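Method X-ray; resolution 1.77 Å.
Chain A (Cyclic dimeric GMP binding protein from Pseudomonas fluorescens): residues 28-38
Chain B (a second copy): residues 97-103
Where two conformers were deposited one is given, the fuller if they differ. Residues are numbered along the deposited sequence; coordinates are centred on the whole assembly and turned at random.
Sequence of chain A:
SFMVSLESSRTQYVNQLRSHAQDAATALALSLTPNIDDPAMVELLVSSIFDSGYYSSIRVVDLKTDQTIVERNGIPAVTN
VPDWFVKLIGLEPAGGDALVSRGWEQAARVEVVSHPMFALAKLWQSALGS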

# COMPACT_ATOMS: atom_id res chain seq x y z
N LEU A 28 12.08 -6.69 3.12
CA LEU A 28 12.55 -6.30 4.45
C LEU A 28 13.75 -7.15 4.85
O LEU A 28 14.74 -6.63 5.36
CB LEU A 28 11.41 -6.38 5.48
CG LEU A 28 11.68 -6.01 6.95
CD1 LEU A 28 12.41 -4.67 7.04
CD2 LEU A 28 10.38 -5.97 7.76
N ALA A 29 13.67 -8.45 4.57
CA ALA A 29 14.79 -9.33 4.87
C ALA A 29 16.04 -8.81 4.16
O ALA A 29 17.12 -8.80 4.74
CB ALA A 29 14.50 -10.78 4.44
N LEU A 30 15.88 -8.41 2.90
CA LEU A 30 17.00 -7.88 2.12
C LEU A 30 17.53 -6.60 2.78
O LEU A 30 18.74 -6.43 2.97
CB LEU A 30 16.55 -7.58 0.69
CG LEU A 30 17.52 -7.69 -0.49
CD1 LEU A 30 17.14 -6.67 -1.56
CD2 LEU A 30 18.98 -7.55 -0.06
N SER A 31 16.62 -5.70 3.13
CA SER A 31 17.01 -4.44 3.75
C SER A 31 17.78 -4.66 5.05
O SER A 31 18.72 -3.93 5.35
CB SER A 31 15.77 -3.58 4.01
OG SER A 31 15.10 -3.32 2.79
N LEU A 32 17.39 -5.68 5.80
CA LEU A 32 17.96 -5.95 7.12
C LEU A 32 19.32 -6.63 7.05
O LEU A 32 20.07 -6.59 8.01
CB LEU A 32 17.03 -6.84 7.95
CG LEU A 32 15.74 -6.18 8.46
CD1 LEU A 32 14.89 -7.22 9.19
CD2 LEU A 32 16.07 -5.03 9.37
N THR A 33 19.61 -7.28 5.94
CA THR A 33 20.80 -8.12 5.87
C THR A 33 22.12 -7.40 6.22
O THR A 33 22.90 -7.92 7.03
CB THR A 33 20.89 -8.88 4.52
OG1 THR A 33 19.79 -9.79 4.44
CG2 THR A 33 22.21 -9.66 4.44
N PRO A 34 22.37 -6.22 5.63
CA PRO A 34 23.63 -5.54 5.96
C PRO A 34 23.59 -4.82 7.30
O PRO A 34 24.60 -4.23 7.68
CB PRO A 34 23.80 -4.54 4.82
CG PRO A 34 22.43 -4.30 4.31
CD PRO A 34 21.68 -5.59 4.49
N ASN A 35 22.46 -4.89 8.01
CA ASN A 35 22.26 -4.15 9.26
C ASN A 35 21.83 -5.03 10.43
O ASN A 35 21.44 -4.52 11.49
CB ASN A 35 21.18 -3.07 9.08
CG ASN A 35 21.44 -2.16 7.91
OD1 ASN A 35 20.67 -2.13 6.95
ND2 ASN A 35 22.53 -1.41 7.97
N ILE A 36 21.87 -6.34 10.25
CA ILE A 36 21.24 -7.22 11.23
C ILE A 36 21.87 -7.12 12.63
O ILE A 36 21.24 -7.46 13.63
CB ILE A 36 21.18 -8.68 10.74
CG1 ILE A 36 20.22 -9.51 11.61
CG2 ILE A 36 22.57 -9.28 10.68
CD1 ILE A 36 18.75 -9.08 11.51
N ASP A 37 23.10 -6.62 12.70
CA ASP A 37 23.78 -6.49 13.99
C ASP A 37 23.69 -5.08 14.61
O ASP A 37 24.32 -4.80 15.62
CB ASP A 37 25.24 -6.93 13.88
CG ASP A 37 25.37 -8.42 13.63
OD1 ASP A 37 24.60 -9.20 14.23
OD2 ASP A 37 26.25 -8.82 12.83
N ASP A 38 22.89 -4.21 14.00
CA ASP A 38 22.66 -2.87 14.53
C ASP A 38 21.21 -2.78 14.98
O ASP A 38 20.33 -2.54 14.16
CB ASP A 38 22.95 -1.83 13.45
CG ASP A 38 22.79 -0.40 13.94
OD1 ASP A 38 22.12 -0.18 14.98
OD2 ASP A 38 23.31 0.52 13.27
N ASP B 97 6.89 -14.91 4.66
CA ASP B 97 8.10 -14.83 5.44
C ASP B 97 9.35 -14.95 4.59
O ASP B 97 9.31 -15.48 3.47
CB ASP B 97 8.09 -15.88 6.55
CG ASP B 97 7.88 -17.28 6.03
OD1 ASP B 97 8.77 -17.78 5.30
OD2 ASP B 97 6.83 -17.88 6.34
N ALA B 98 10.45 -14.44 5.12
CA ALA B 98 11.72 -14.51 4.42
C ALA B 98 12.86 -14.63 5.41
O ALA B 98 12.73 -14.19 6.56
CB ALA B 98 11.91 -13.27 3.57
N LEU B 99 13.99 -15.17 4.97
CA LEU B 99 15.14 -15.36 5.85
C LEU B 99 16.21 -14.31 5.63
O LEU B 99 16.48 -13.90 4.51
CB LEU B 99 15.75 -16.76 5.67
CG LEU B 99 14.81 -17.89 6.13
CD1 LEU B 99 15.40 -19.27 5.88
CD2 LEU B 99 14.43 -17.73 7.60
N VAL B 100 16.82 -13.89 6.73
CA VAL B 100 18.04 -13.11 6.69
C VAL B 100 19.18 -14.07 6.98
O VAL B 100 19.15 -14.80 7.96
CB VAL B 100 18.06 -12.02 7.76
CG1 VAL B 100 19.38 -11.28 7.72
CG2 VAL B 100 16.89 -11.06 7.55
N SER B 101 20.20 -14.06 6.14
CA SER B 101 21.32 -14.95 6.32
C SER B 101 22.63 -14.19 6.51
O SER B 101 22.76 -13.04 6.09
CB SER B 101 21.42 -15.92 5.14
OG SER B 101 20.28 -16.76 5.07
N ARG B 102 23.58 -14.84 7.19
CA ARG B 102 24.96 -14.38 7.28
C ARG B 102 25.82 -15.45 6.60
O ARG B 102 26.17 -16.45 7.22
CB ARG B 102 25.40 -14.27 8.75
CG ARG B 102 24.63 -13.25 9.61
CD ARG B 102 25.21 -13.22 11.03
NE ARG B 102 24.51 -12.31 11.94
CZ ARG B 102 23.75 -12.71 12.96
NH1 ARG B 102 23.61 -14.01 13.21
NH2 ARG B 102 23.14 -11.82 13.74
N GLY B 103 26.16 -15.24 5.33
CA GLY B 103 26.84 -16.27 4.56
C GLY B 103 25.89 -17.45 4.45
O GLY B 103 24.69 -17.26 4.24
O HOH W 1 19.99 -12.38 3.84

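When a helix packs on a strand from another subunit, small residues often set the spacing of the backbones and polar groups finish the contact at its margin. The pairing of chain A with a second copy of the same protein illustrates this. The helix that includes Leu A28 to Leu A32 runs nearly parallel to strand 97-102 of chain B, with 17° between their directions and axes approaching to 7.5 Å.

Ala A29 lies where the backbones are near, its CA 5.3 Å from that of Val B100. Its methyl group points toward the strand, and CB of Ala A29 rests 3.7 Å from CB of Ala B98 and 3.9 Å from CG2 of Val B100. Alternation along the strand turns Ala B98 and Val B100 toward the helix and Leu B99 and Ser B101 away. Leu A30 faces away from the strand, whereas one turn beyond Leu A28 the buried Leu A32 adds a looser apolar contact, CB to CG2 of Val B100 at 4.2 Å.

Thr A33 brings in polar chemistry. Its OG1 donates to O of Ala A29 at 2.9 Å, turning back onto the preceding helical turn, and accepts a hydrogen bond from a water at 2.7 Å. That water in turn accepts from N of Ser B101 at 2.9 Å, so a single solvent molecule links the threonine hydroxyl to the strand backbone.

Further along the chain, a type I turn from Asn A35 to Asp A38 carries two further contact residues. Ile A36 points toward the strand, CG1 4.4 Å from CG1 of Val B100, while its CG2 lies 3.8 Å from NE of Arg B102. The arginine chain, extended through chi2 and chi3, reaches Asp A37: NH2 of Arg B102 donates to OD1 of Asp A37 at 3.0 Å, a salt bridge joining opposite charges at the exposed end of an otherwise largely apolar contact.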